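Local coordinates for putative peptide ABC-transport system periplasmic peptide-binding protein (Campylobacter jejuni, PDB 4OEV) that binds nickel(II), here together with oxalate, as the extracytoplasmic solute-binding component of an ABC-type importer for nickel uptake, at residues A[263-268]-A[305-310]; A[257-262]-A[450-455]; A[50-55]-A[66-71]; A[60-65]-A[117-122]. One frame throughout, in Å; residues are numbered along the deposited sequence.

Contact 1. Residues A[263-268]-A[305-310]; sequences NYAVDK and KKAEDL
This is a helix-helix contact in the solute-binding protein family 5 fold: the C-terminal turn of helix 256-265 meets helix 304-313, with Tyr-264 as the main side chain. Lys-306 lies obliquely across one face of the Tyr-264 ring, its CD 3.8 Å from the ring centroid and 19° off the normal, a CH-pi contact over the face, offset toward the rim. The extended lysine goes on to bring its ammonium to the phenol, where NZ gives a weak hydrogen bond to Tyr-264 OH at 3.2 Å. Leu-310 meets the same ring at its edge, where CD1 comes to 3.5 Å from CD2 of Tyr-264. At the base of the side chain, CB of Tyr-264 rests on CB of Ala-307 at 4.0 Å; the small alanine also touches Ala-265, and the CA atoms of Tyr-264 and Ala-307 approach to 5.3 Å. The torsions explain the fit: Lys-306 has CG anti to its backbone N (chi1 -170°) and runs extended from there, so its methylenes travel over the ring, whereas CG of Tyr-264 sits beside its own N. Farther out, Tyr-300 packs edge-to-face with the tyrosine, and Asp-303 OD1 accepts the backbone N-H of Lys-306.

Contact 2. Residues A[257-262]-A[450-455]; sequences KVRQAL and ENPPFI
The hydrogen bonds between helix 256-265 and residues 450-455 all come from Arg-259. Its NH2 donates to Asn-451 OD1 at 2.7 Å and to the backbone O of Pro-452 at 2.8 Å, with N-H...O angles of 150° and 149°. Both oxygens lie near the guanidinium plane, at its edge. NH2 lies in the amide carbonyl plane of Asn-451 but above that of Pro-452. NH1 adds a weak bond to Asn-451 OD1, so one amide oxygen receives two N-H groups. A bend at chi3 of Arg-259 (-80°) turns the guanidinium toward these acceptors. CG of Asn-451, anti to its backbone N, brings OD1 back to the helix although its CB leads away. In the second shell, Asp-418 OD2 accepts from Asn-451 ND2, while Lys-254 O takes a bond from Arg-259 NH1.

Among the nonpolar contacts, the Pro-452 ring packs with CD near Arg-259 NH2 and CG near Gln-260 CG. At the other end, the extended Ile-455 side chain places CD1 3.9 Å from CB of Leu-262 and 3.5 Å from the backbone O of Leu-262. Arg-259 thus ties its helix to the turn between helix 434-450 and strand 454-467, the central strand of an antiparallel sheet in this solute-binding fold.

Contact 3. Residues A[50-55]-A[66-71]; sequences LAKSWD and FLRDDV
Phe-66 opens the contact by pairing with Ser-53: its N donates to Ser-53 O at 2.8 Å, and its O accepts from Ser-53 N at 3.2 Å. The same O also takes a weak, bent bond from Lys-52 N at 2.6 Å. Two residues thus face one, a classic beta bulge in the hairpin of strands 51-56 and 62-67. At the ring edge of Phe-66, Asp-55 OD2 lies 3.3 Å from CE2, while His-117 stacks on the ring. Leu-67 forms a non-hydrogen-bonded pair with Ala-51; their side chains diverge, yet Leu-67 CD2 returns to 3.9 Å from Ala-51 CB. Arg-68 N donates almost straight to Leu-50 O (2.9 Å, 177°), and its CG meets Lys-52 CG where the two side chains cross near a right angle. Its guanidinium grips Asp-70 side-on through NE and NH1. Asp-69 OD1 stays 4.1 Å from Lys-52 NZ, beyond a salt bridge. Val-71 ends the segment with CG1 against Leu-50 CD2. The nearby carboxylates of Asp-69 and Asp-70 probably ease the positive charge of Lys-52 and Arg-68.

Contact 4. Residues A[60-65]-A[117-122]; sequences GLVYDI and HVKITL
His-117 and Asp-64 define the polar end of this strand pair, reaching toward each other obliquely with ring and carboxylate planes 44° apart. NE2 of His-117 donates to Asp-64 OD1 at 2.7 Å; the oxygen lies near the ring plane and offers its anti lone pair. With CG anti to the backbone N (chi1 -179°), the imidazole swings across to the aspartate, which sits diagonally from it rather than directly opposite. On the same face, Lys-119 runs past Asp-64, with CG 3.6 Å from OD1, then bends at chi4 so that NZ reaches CG1 of Val-62 at 3.2 Å. Val-62 and Thr-121 lie side by side, pointing the same way.

The face carrying Tyr-63, Ile-65, Val-118 and Ile-120 is largely apolar. Ile-65 and Ile-120 cross obliquely and meet tip to tip, CD1 to CD1 at 3.6 Å, while Tyr-63 sets CE2 3.8 Å from Leu-122 CD1. Phe-129 packs edge-to-face with Tyr-63.

The backbone sets the register and the faces from which these side chains start: Tyr-63 N and Ile-120 N each donate to the other residue's O at 2.8 Å, Ile-65 and Val-118 exchange a second, slightly longer pair, and Leu-122 N donates to Leu-61 O. With strand axes 166° apart, this is regular antiparallel pairing between the two inner strands of a four-stranded sheet, with helix 81-92 packed on the face of Val-118 and Ile-120.

Overall arrangement
Contacts 1 and 2 use two parts of helix 256-265, one against a neighbouring helix and the other against the start of strand 454-467; Asn-263 ND2 joins them through Phe-454 O. Contacts 3 and 4 likewise share strand 62-67, pairing it with strands on its two flanks, but lie across the chain's centre from contact 1, about 54 and 50 Å away between centres. Contact 1 is mostly buried, whereas the other three are partly buried, and contact 3 has the most exposed residues. The chemistry follows: aliphatic and CH-pi packing round a tyrosine in contact 1, an arginine holding a side-chain and a backbone oxygen in contact 2, and backbone pairing in the sheet, bulged in contact 3 and regular in contact 4.

Contact 1. Residues A[263-268]-A[305-310]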
loop_
_atom_site.group_PDB
_atom_site.type_symbol
_atom_site.label_atom_id
_atom_site.label_comp_id
_atom_site.label_asym_id
_atom_site.label_seq_id
_atom_site.Cartn_x
_atom_site.Cartn_y
_atom_site.Cartn_z
ATOM N N ASN A 263 14.603 -5.251 18.529
ATOM C CA ASN A 263 13.263 -4.794 18.897
ATOM C C ASN A 263 13.231 -4.235 20.331
ATOM O O ASN A 263 12.692 -3.158 20.552
ATOM C CB ASN A 263 12.267 -5.910 18.744
ATOM C CG ASN A 263 11.648 -5.924 17.350
ATOM O OD1 ASN A 263 10.670 -5.216 17.097
ATOM N ND2 ASN A 263 12.245 -6.682 16.440
ATOM N N TYR A 264 13.838 -4.944 21.286
ATOM C CA TYR A 264 13.865 -4.491 22.694
ATOM C C TYR A 264 14.665 -3.205 22.871
ATOM O O TYR A 264 14.525 -2.489 23.894
ATOM C CB TYR A 264 14.445 -5.584 23.616
ATOM C CG TYR A 264 13.475 -6.705 23.956
ATOM C CD1 TYR A 264 12.314 -6.452 24.672
ATOM C CD2 TYR A 264 13.732 -8.019 23.576
ATOM C CE1 TYR A 264 11.424 -7.477 24.982
ATOM C CE2 TYR A 264 12.868 -9.038 23.889
ATOM C CZ TYR A 264 11.705 -8.762 24.593
ATOM O OH TYR A 264 10.807 -9.776 24.881
ATOM N N ALA A 265 15.495 -2.891 21.881
ATOM C CA ALA A 265 16.395 -1.760 21.974
ATOM C C ALA A 265 15.728 -0.417 21.668
ATOM O O ALA A 265 16.253 0.634 22.032
ATOM C CB ALA A 265 17.561 -1.962 21.034
ATOM N N VAL A 266 14.610 -0.443 20.960
ATOM C CA VAL A 266 14.020 0.806 20.466
ATOM C C VAL A 266 12.896 1.328 21.376
ATOM O O VAL A 266 11.928 0.621 21.649
ATOM C CB VAL A 266 13.450 0.612 19.013
ATOM C CG1 VAL A 266 12.823 1.951 18.512
ATOM C CG2 VAL A 266 14.552 0.158 18.055
ATOM N N ASP A 267 13.013 2.571 21.828
ATOM C CA ASP A 267 11.969 3.197 22.638
ATOM C C ASP A 267 10.946 3.835 21.708
ATOM O O ASP A 267 11.050 5.022 21.365
ATOM C CB ASP A 267 12.568 4.239 23.617
ATOM C CG ASP A 267 11.530 4.838 24.569
ATOM O OD1 ASP A 267 10.353 4.422 24.526
ATOM O OD2 ASP A 267 11.907 5.686 25.408
ATOM N N LYS A 268 9.970 3.024 21.298
ATOM C CA LYS A 268 8.959 3.434 20.334
ATOM C C LYS A 268 8.079 4.550 20.882
ATOM O O LYS A 268 7.637 5.421 20.126
ATOM C CB LYS A 268 8.072 2.241 19.944
ATOM C CG LYS A 268 8.822 1.053 19.413
ATOM C CD LYS A 268 7.859 0.117 18.724
ATOM C CE LYS A 268 8.258 -1.318 18.858
ATOM N NZ LYS A 268 7.256 -2.243 18.147
ATOM N N LYS A 305 18.196 -3.599 28.634
ATOM C CA LYS A 305 18.923 -4.623 29.390
ATOM C C LYS A 305 18.658 -5.977 28.797
ATOM O O LYS A 305 19.572 -6.791 28.685
ATOM C CB LYS A 305 18.561 -4.639 30.869
ATOM C CG LYS A 305 19.520 -5.531 31.659
ATOM C CD LYS A 305 19.201 -5.598 33.150
ATOM C CE LYS A 305 20.251 -6.439 33.896
ATOM N NZ LYS A 305 20.479 -7.766 33.223
ATOM N N LYS A 306 17.405 -6.220 28.433
ATOM C CA LYS A 306 17.031 -7.485 27.819
ATOM C C LYS A 306 17.699 -7.645 26.467
ATOM O O LYS A 306 18.097 -8.763 26.095
ATOM C CB LYS A 306 15.516 -7.605 27.667
ATOM C CG LYS A 306 15.094 -9.003 27.264
ATOM C CD LYS A 306 13.624 -9.247 27.562
ATOM C CE LYS A 306 13.209 -10.685 27.218
ATOM N NZ LYS A 306 11.824 -11.002 27.702
ATOM N N ALA A 307 17.784 -6.540 25.717
ATOM C CA ALA A 307 18.454 -6.566 24.413
ATOM C C ALA A 307 19.876 -7.082 24.619
ATOM O O ALA A 307 20.279 -8.035 23.967
ATOM C CB ALA A 307 18.471 -5.199 23.756
ATOM N N GLU A 308 20.617 -6.477 25.558
ATOM C CA GLU A 308 21.982 -6.893 25.808
ATOM C C GLU A 308 22.064 -8.342 26.285
ATOM O O GLU A 308 22.886 -9.084 25.791
ATOM C CB GLU A 308 22.665 -5.928 26.826
ATOM C CG GLU A 308 22.988 -4.611 26.154
ATOM C CD GLU A 308 23.707 -3.619 27.053
ATOM O OE1 GLU A 308 23.905 -3.927 28.242
ATOM O OE2 GLU A 308 24.052 -2.528 26.558
ATOM N N ASP A 309 21.183 -8.757 27.189
ATOM C CA ASP A 309 21.159 -10.141 27.649
ATOM C C ASP A 309 20.963 -11.114 26.465
ATOM O O ASP A 309 21.568 -12.199 26.423
ATOM C CB ASP A 309 20.042 -10.342 28.682
ATOM C CG ASP A 309 20.331 -9.658 29.997
ATOM O OD1 ASP A 309 21.445 -9.111 30.159
ATOM O OD2 ASP A 309 19.428 -9.644 30.865
ATOM N N LEU A 310 20.144 -10.710 25.497
ATOM C CA LEU A 310 19.887 -11.537 24.337
ATOM C C LEU A 310 21.112 -11.644 23.454
ATOM O O LEU A 310 21.393 -12.722 22.903
ATOM C CB LEU A 310 18.720 -10.988 23.498
ATOM C CG LEU A 310 17.307 -11.360 23.962
ATOM C CD1 LEU A 310 16.276 -10.459 23.274
ATOM C CD2 LEU A 310 17.038 -12.809 23.638
#

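Contact 2. Residues A[257-262]-A[450-455]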
loop_
_atom_site.group_PDB
_atom_site.type_symbol
_atom_site.label_atom_id
_atom_site.label_comp_id
_atom_site.label_asym_id
_atom_site.label_seq_id
_atom_site.Cartn_x
_atom_site.Cartn_y
_atom_site.Cartn_z
ATOM N N LYS A 257 17.638 -14.260 18.021
ATOM C CA LYS A 257 17.978 -13.472 19.218
ATOM C C LYS A 257 18.405 -12.060 18.860
ATOM O O LYS A 257 18.142 -11.124 19.605
ATOM C CB LYS A 257 19.092 -14.153 20.020
ATOM C CG LYS A 257 18.629 -15.434 20.757
ATOM C CD LYS A 257 19.856 -16.221 21.333
ATOM C CE LYS A 257 19.445 -17.544 22.007
ATOM N NZ LYS A 257 20.618 -18.410 22.414
ATOM N N VAL A 258 19.108 -11.908 17.744
ATOM C CA VAL A 258 19.554 -10.573 17.310
ATOM C C VAL A 258 18.342 -9.697 16.926
ATOM O O VAL A 258 18.214 -8.551 17.344
ATOM C CB VAL A 258 20.508 -10.697 16.115
ATOM C CG1 VAL A 258 20.724 -9.314 15.413
ATOM C CG2 VAL A 258 21.832 -11.360 16.564
ATOM N N ARG A 259 17.408 -10.260 16.167
ATOM C CA ARG A 259 16.245 -9.508 15.757
ATOM C C ARG A 259 15.371 -9.166 16.971
ATOM O O ARG A 259 14.840 -8.055 17.062
ATOM C CB ARG A 259 15.437 -10.305 14.713
ATOM C CG ARG A 259 16.031 -10.252 13.345
ATOM C CD ARG A 259 15.212 -11.054 12.391
ATOM N NE ARG A 259 15.483 -12.501 12.475
ATOM C CZ ARG A 259 14.579 -13.423 12.794
ATOM N NH1 ARG A 259 14.962 -14.696 12.795
ATOM N NH2 ARG A 259 13.296 -13.101 13.107
ATOM N N GLN A 260 15.255 -10.084 17.930
ATOM C CA GLN A 260 14.497 -9.750 19.127
ATOM C C GLN A 260 15.221 -8.647 19.931
ATOM O O GLN A 260 14.619 -7.724 20.474
ATOM C CB GLN A 260 14.321 -10.987 19.998
ATOM C CG GLN A 260 13.570 -12.123 19.322
ATOM C CD GLN A 260 13.539 -13.378 20.196
ATOM O OE1 GLN A 260 14.561 -13.776 20.764
ATOM N NE2 GLN A 260 12.375 -14.009 20.289
ATOM N N ALA A 261 16.528 -8.763 20.005
ATOM C CA ALA A 261 17.302 -7.772 20.759
ATOM C C ALA A 261 17.111 -6.367 20.162
ATOM O O ALA A 261 16.915 -5.390 20.903
ATOM C CB ALA A 261 18.745 -8.170 20.796
ATOM N N LEU A 262 17.169 -6.257 18.835
ATOM C CA LEU A 262 16.998 -4.960 18.189
ATOM C C LEU A 262 15.598 -4.382 18.433
ATOM O O LEU A 262 15.427 -3.165 18.574
ATOM C CB LEU A 262 17.274 -5.075 16.695
ATOM C CG LEU A 262 18.713 -5.514 16.435
ATOM C CD1 LEU A 262 18.912 -5.790 15.022
ATOM C CD2 LEU A 262 19.705 -4.406 16.865
ATOM N N GLU A 450 6.737 -14.177 17.484
ATOM C CA GLU A 450 7.724 -15.207 17.841
ATOM C C GLU A 450 8.932 -15.195 16.903
ATOM O O GLU A 450 10.036 -15.619 17.257
ATOM C CB GLU A 450 7.093 -16.626 17.842
ATOM C CG GLU A 450 5.950 -16.840 18.874
ATOM C CD GLU A 450 6.367 -16.650 20.343
ATOM O OE1 GLU A 450 7.578 -16.753 20.676
ATOM O OE2 GLU A 450 5.471 -16.408 21.185
ATOM N N ASN A 451 8.701 -14.753 15.681
ATOM C CA ASN A 451 9.739 -14.717 14.686
ATOM C C ASN A 451 9.585 -13.434 13.879
ATOM O O ASN A 451 9.087 -13.444 12.744
ATOM C CB ASN A 451 9.671 -15.962 13.807
ATOM C CG ASN A 451 10.807 -16.023 12.809
ATOM O OD1 ASN A 451 11.845 -15.353 12.961
ATOM N ND2 ASN A 451 10.633 -16.831 11.802
ATOM N N PRO A 452 10.019 -12.316 14.468
ATOM C CA PRO A 452 9.733 -10.979 13.917
ATOM C C PRO A 452 10.515 -10.695 12.616
ATOM O O PRO A 452 11.727 -10.791 12.560
ATOM C CB PRO A 452 10.142 -10.033 15.058
ATOM C CG PRO A 452 11.181 -10.845 15.877
ATOM C CD PRO A 452 10.735 -12.283 15.754
ATOM N N PRO A 453 9.787 -10.388 11.543
ATOM C CA PRO A 453 10.453 -10.018 10.293
ATOM C C PRO A 453 10.954 -8.564 10.348
ATOM O O PRO A 453 11.783 -8.153 9.510
ATOM C CB PRO A 453 9.332 -10.145 9.270
ATOM C CG PRO A 453 8.110 -9.814 10.051
ATOM C CD PRO A 453 8.318 -10.472 11.379
ATOM N N PHE A 454 10.350 -7.786 11.248
ATOM C CA PHE A 454 10.535 -6.320 11.287
ATOM C C PHE A 454 10.890 -5.821 12.687
ATOM O O PHE A 454 10.751 -6.542 13.695
ATOM C CB PHE A 454 9.272 -5.520 10.875
ATOM C CG PHE A 454 8.749 -5.723 9.437
ATOM C CD1 PHE A 454 9.470 -6.367 8.405
ATOM C CD2 PHE A 454 7.514 -5.146 9.103
ATOM C CE1 PHE A 454 8.900 -6.535 7.121
ATOM C CE2 PHE A 454 6.944 -5.300 7.818
ATOM C CZ PHE A 454 7.647 -5.972 6.826
ATOM N N ILE A 455 11.249 -4.539 12.764
ATOM C CA ILE A 455 10.913 -3.761 13.968
ATOM C C ILE A 455 9.722 -2.864 13.593
ATOM O O ILE A 455 9.894 -1.959 12.743
ATOM C CB ILE A 455 12.010 -2.848 14.471
ATOM C CG1 ILE A 455 13.277 -3.656 14.794
ATOM C CG2 ILE A 455 11.506 -2.133 15.684
ATOM C CD1 ILE A 455 14.436 -2.774 15.250
#

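Contact 3. Residues A[50-55]-A[66-71]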
loop_
_atom_site.group_PDB
_atom_site.type_symbol
_atom_site.label_atom_id
_atom_site.label_comp_id
_atom_site.label_asym_id
_atom_site.label_seq_id
_atom_site.Cartn_x
_atom_site.Cartn_y
_atom_site.Cartn_z
ATOM N N LEU A 50 -19.407 -0.881 -11.019
ATOM C CA LEU A 50 -19.806 -1.370 -12.346
ATOM C C LEU A 50 -20.804 -2.491 -12.198
ATOM O O LEU A 50 -21.644 -2.727 -13.101
ATOM C CB LEU A 50 -18.608 -1.843 -13.162
ATOM C CG LEU A 50 -17.680 -0.758 -13.715
ATOM C CD1 LEU A 50 -16.480 -1.422 -14.426
ATOM C CD2 LEU A 50 -18.421 0.206 -14.650
ATOM N N ALA A 51 -20.762 -3.177 -11.065
ATOM C CA ALA A 51 -21.746 -4.230 -10.804
ATOM C C ALA A 51 -22.913 -3.674 -9.978
ATOM O O ALA A 51 -22.673 -2.994 -8.979
ATOM C CB ALA A 51 -21.102 -5.412 -10.103
ATOM N N LYS A 52 -24.164 -3.933 -10.408
ATOM C CA LYS A 52 -25.354 -3.491 -9.667
ATOM C C LYS A 52 -25.614 -4.284 -8.373
ATOM O O LYS A 52 -26.040 -3.716 -7.362
ATOM C CB LYS A 52 -26.646 -3.613 -10.557
ATOM C CG LYS A 52 -26.681 -2.771 -11.836
ATOM C CD LYS A 52 -27.997 -2.942 -12.667
ATOM C CE LYS A 52 -28.205 -1.731 -13.640
ATOM N NZ LYS A 52 -29.534 -1.605 -14.329
ATOM N N SER A 53 -25.402 -5.611 -8.415
ATOM C CA SER A 53 -25.551 -6.475 -7.236
ATOM C C SER A 53 -24.878 -7.830 -7.446
ATOM O O SER A 53 -24.329 -8.111 -8.514
ATOM C CB SER A 53 -27.006 -6.718 -6.883
ATOM O OG SER A 53 -27.596 -7.684 -7.759
ATOM N N TRP A 54 -24.918 -8.639 -6.391
ATOM C CA TRP A 54 -24.265 -9.942 -6.378
ATOM C C TRP A 54 -24.809 -10.848 -5.262
ATOM O O TRP A 54 -25.221 -10.365 -4.204
ATOM C CB TRP A 54 -22.735 -9.766 -6.234
ATOM C CG TRP A 54 -22.309 -8.904 -5.075
ATOM C CD1 TRP A 54 -22.077 -9.299 -3.787
ATOM C CD2 TRP A 54 -22.107 -7.478 -5.094
ATOM N NE1 TRP A 54 -21.711 -8.214 -3.015
ATOM C CE2 TRP A 54 -21.741 -7.088 -3.798
ATOM C CE3 TRP A 54 -22.178 -6.509 -6.091
ATOM C CZ2 TRP A 54 -21.459 -5.764 -3.478
ATOM C CZ3 TRP A 54 -21.924 -5.192 -5.762
ATOM C CH2 TRP A 54 -21.572 -4.835 -4.474
ATOM N N ASP A 55 -24.802 -12.158 -5.523
ATOM C CA ASP A 55 -25.160 -13.190 -4.561
ATOM C C ASP A 55 -24.040 -14.219 -4.435
ATOM O O ASP A 55 -23.540 -14.715 -5.449
ATOM C CB ASP A 55 -26.476 -13.890 -5.000
ATOM C CG ASP A 55 -27.640 -12.900 -5.189
ATOM O OD1 ASP A 55 -28.218 -12.458 -4.169
ATOM O OD2 ASP A 55 -27.904 -12.474 -6.332
ATOM N N PHE A 66 -24.254 -9.241 -11.091
ATOM C CA PHE A 66 -25.162 -8.550 -12.029
ATOM C C PHE A 66 -24.683 -7.110 -12.323
ATOM O O PHE A 66 -24.471 -6.297 -11.407
ATOM C CB PHE A 66 -26.578 -8.576 -11.452
ATOM C CG PHE A 66 -27.054 -9.970 -11.134
ATOM C CD1 PHE A 66 -27.606 -10.779 -12.121
ATOM C CD2 PHE A 66 -26.932 -10.476 -9.856
ATOM C CE1 PHE A 66 -28.008 -12.081 -11.829
ATOM C CE2 PHE A 66 -27.318 -11.750 -9.548
ATOM C CZ PHE A 66 -27.872 -12.569 -10.538
ATOM N N LEU A 67 -24.486 -6.823 -13.608
ATOM C CA LEU A 67 -23.784 -5.611 -14.043
ATOM C C LEU A 67 -24.692 -4.465 -14.477
ATOM O O LEU A 67 -25.824 -4.722 -14.888
ATOM C CB LEU A 67 -22.873 -5.971 -15.202
ATOM C CG LEU A 67 -22.033 -7.218 -14.887
ATOM C CD1 LEU A 67 -21.239 -7.591 -16.092
ATOM C CD2 LEU A 67 -21.095 -6.865 -13.691
ATOM N N ARG A 68 -24.174 -3.227 -14.456
ATOM C CA ARG A 68 -24.909 -2.103 -15.070
ATOM C C ARG A 68 -24.925 -2.271 -16.594
ATOM O O ARG A 68 -23.954 -2.778 -17.165
ATOM C CB ARG A 68 -24.289 -0.755 -14.685
ATOM C CG ARG A 68 -24.224 -0.515 -13.193
ATOM C CD ARG A 68 -23.670 0.909 -12.830
ATOM N NE ARG A 68 -24.396 2.000 -13.530
ATOM C CZ ARG A 68 -24.758 3.161 -12.982
ATOM N NH1 ARG A 68 -25.397 4.082 -13.700
ATOM N NH2 ARG A 68 -24.516 3.405 -11.708
ATOM N N ASP A 69 -26.031 -1.923 -17.263
ATOM C CA ASP A 69 -26.006 -2.038 -18.720
ATOM C C ASP A 69 -25.737 -0.688 -19.371
ATOM O O ASP A 69 -25.554 -0.593 -20.583
ATOM C CB ASP A 69 -27.290 -2.678 -19.271
ATOM C CG ASP A 69 -28.565 -1.987 -18.814
ATOM O OD1 ASP A 69 -28.524 -0.881 -18.246
ATOM O OD2 ASP A 69 -29.641 -2.568 -19.071
ATOM N N ASP A 70 -25.590 0.338 -18.542
ATOM C CA ASP A 70 -25.505 1.711 -19.043
ATOM C C ASP A 70 -24.101 2.319 -19.013
ATOM O O ASP A 70 -23.947 3.539 -18.987
ATOM C CB ASP A 70 -26.457 2.608 -18.241
ATOM C CG ASP A 70 -26.059 2.733 -16.789
ATOM O OD1 ASP A 70 -25.254 1.902 -16.295
ATOM O OD2 ASP A 70 -26.551 3.686 -16.135
ATOM N N VAL A 71 -23.065 1.477 -19.014
ATOM C CA VAL A 71 -21.703 1.992 -18.930
ATOM C C VAL A 71 -20.973 2.018 -20.271
ATOM O O VAL A 71 -21.044 1.068 -21.042
ATOM C CB VAL A 71 -20.877 1.163 -17.923
ATOM C CG1 VAL A 71 -19.416 1.612 -17.918
ATOM C CG2 VAL A 71 -21.528 1.223 -16.532
#

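Contact 4. Residues A[60-65]-A[117-122]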
loop_
_atom_site.group_PDB
_atom_site.type_symbol
_atom_site.label_atom_id
_atom_site.label_comp_id
_atom_site.label_asym_id
_atom_site.label_seq_id
_atom_site.Cartn_x
_atom_site.Cartn_y
_atom_site.Cartn_z
ATOM N N GLY A 60 -19.594 -20.372 -0.078
ATOM C CA GLY A 60 -18.624 -19.334 -0.406
ATOM C C GLY A 60 -17.908 -19.559 -1.740
ATOM O O GLY A 60 -16.972 -18.828 -2.070
ATOM N N LEU A 61 -18.333 -20.567 -2.515
ATOM C CA LEU A 61 -17.575 -20.931 -3.716
ATOM C C LEU A 61 -18.078 -20.277 -5.009
ATOM O O LEU A 61 -17.328 -20.221 -5.997
ATOM C CB LEU A 61 -17.559 -22.463 -3.923
ATOM C CG LEU A 61 -16.817 -23.304 -2.892
ATOM C CD1 LEU A 61 -16.685 -24.752 -3.335
ATOM C CD2 LEU A 61 -15.466 -22.685 -2.620
ATOM N N VAL A 62 -19.311 -19.785 -5.004
ATOM C CA VAL A 62 -19.943 -19.296 -6.241
ATOM C C VAL A 62 -20.483 -17.867 -6.148
ATOM O O VAL A 62 -21.271 -17.542 -5.248
ATOM C CB VAL A 62 -21.085 -20.229 -6.678
ATOM C CG1 VAL A 62 -21.859 -19.619 -7.820
ATOM C CG2 VAL A 62 -20.517 -21.577 -7.101
ATOM N N TYR A 63 -20.065 -17.039 -7.102
ATOM C CA TYR A 63 -20.431 -15.607 -7.142
ATOM C C TYR A 63 -21.255 -15.322 -8.355
ATOM O O TYR A 63 -20.748 -15.411 -9.474
ATOM C CB TYR A 63 -19.187 -14.700 -7.189
ATOM C CG TYR A 63 -18.433 -14.605 -5.884
ATOM C CD1 TYR A 63 -18.337 -13.400 -5.204
ATOM C CD2 TYR A 63 -17.831 -15.718 -5.327
ATOM C CE1 TYR A 63 -17.646 -13.301 -4.005
ATOM C CE2 TYR A 63 -17.164 -15.640 -4.132
ATOM C CZ TYR A 63 -17.065 -14.426 -3.478
ATOM O OH TYR A 63 -16.415 -14.377 -2.277
ATOM N N ASP A 64 -22.504 -14.912 -8.137
ATOM C CA ASP A 64 -23.337 -14.457 -9.237
ATOM C C ASP A 64 -23.319 -12.944 -9.233
ATOM O O ASP A 64 -23.767 -12.336 -8.259
ATOM C CB ASP A 64 -24.777 -14.962 -9.112
ATOM C CG ASP A 64 -24.928 -16.426 -9.510
ATOM O OD1 ASP A 64 -24.925 -16.717 -10.725
ATOM O OD2 ASP A 64 -25.078 -17.267 -8.601
ATOM N N ILE A 65 -22.755 -12.340 -10.277
ATOM C CA ILE A 65 -22.617 -10.878 -10.304
ATOM C C ILE A 65 -23.451 -10.253 -11.436
ATOM O O ILE A 65 -23.350 -10.690 -12.585
ATOM C CB ILE A 65 -21.172 -10.450 -10.449
ATOM C CG1 ILE A 65 -20.351 -11.073 -9.329
ATOM C CG2 ILE A 65 -21.064 -8.922 -10.423
ATOM C CD1 ILE A 65 -18.967 -10.506 -9.224
ATOM N N HIS A 117 -24.763 -10.663 -16.485
ATOM C CA HIS A 117 -24.714 -11.698 -15.455
ATOM C C HIS A 117 -23.490 -12.585 -15.682
ATOM O O HIS A 117 -23.402 -13.285 -16.694
ATOM C CB HIS A 117 -25.966 -12.593 -15.483
ATOM C CG HIS A 117 -25.997 -13.664 -14.423
ATOM N ND1 HIS A 117 -26.897 -14.716 -14.455
ATOM C CD2 HIS A 117 -25.288 -13.816 -13.277
ATOM C CE1 HIS A 117 -26.706 -15.495 -13.404
ATOM N NE2 HIS A 117 -25.741 -14.964 -12.667
ATOM N N VAL A 118 -22.559 -12.563 -14.731
ATOM C CA VAL A 118 -21.436 -13.516 -14.778
ATOM C C VAL A 118 -21.534 -14.395 -13.547
ATOM O O VAL A 118 -22.061 -14.002 -12.507
ATOM C CB VAL A 118 -20.041 -12.860 -14.895
ATOM C CG1 VAL A 118 -19.956 -12.035 -16.179
ATOM C CG2 VAL A 118 -19.676 -12.036 -13.634
ATOM N N LYS A 119 -21.128 -15.645 -13.721
ATOM C CA LYS A 119 -21.145 -16.611 -12.653
ATOM C C LYS A 119 -19.691 -17.021 -12.465
ATOM O O LYS A 119 -19.133 -17.721 -13.310
ATOM C CB LYS A 119 -22.026 -17.806 -13.020
ATOM C CG LYS A 119 -22.238 -18.839 -11.934
ATOM C CD LYS A 119 -23.026 -20.022 -12.527
ATOM C CE LYS A 119 -23.793 -20.775 -11.469
ATOM N NZ LYS A 119 -22.833 -21.264 -10.432
ATOM N N ILE A 120 -19.108 -16.602 -11.349
ATOM C CA ILE A 120 -17.705 -16.875 -11.057
ATOM C C ILE A 120 -17.665 -18.013 -10.075
ATOM O O ILE A 120 -18.316 -17.971 -9.038
ATOM C CB ILE A 120 -16.992 -15.630 -10.465
ATOM C CG1 ILE A 120 -17.160 -14.438 -11.387
ATOM C CG2 ILE A 120 -15.491 -15.931 -10.190
ATOM C CD1 ILE A 120 -16.915 -13.091 -10.694
ATOM N N THR A 121 -16.916 -19.055 -10.414
ATOM C CA THR A 121 -16.752 -20.166 -9.504
ATOM C C THR A 121 -15.283 -20.274 -9.049
ATOM O O THR A 121 -14.329 -20.146 -9.831
ATOM C CB THR A 121 -17.219 -21.519 -10.136
ATOM O OG1 THR A 121 -18.630 -21.465 -10.381
ATOM C CG2 THR A 121 -16.927 -22.666 -9.196
ATOM N N LEU A 122 -15.133 -20.514 -7.764
ATOM C CA LEU A 122 -13.803 -20.524 -7.144
ATOM C C LEU A 122 -13.402 -21.934 -6.747
ATOM O O LEU A 122 -14.256 -22.770 -6.488
ATOM C CB LEU A 122 -13.781 -19.640 -5.923
ATOM C CG LEU A 122 -14.139 -18.158 -5.972
ATOM C CD1 LEU A 122 -13.995 -17.625 -4.546
ATOM C CD2 LEU A 122 -13.203 -17.467 -6.944
#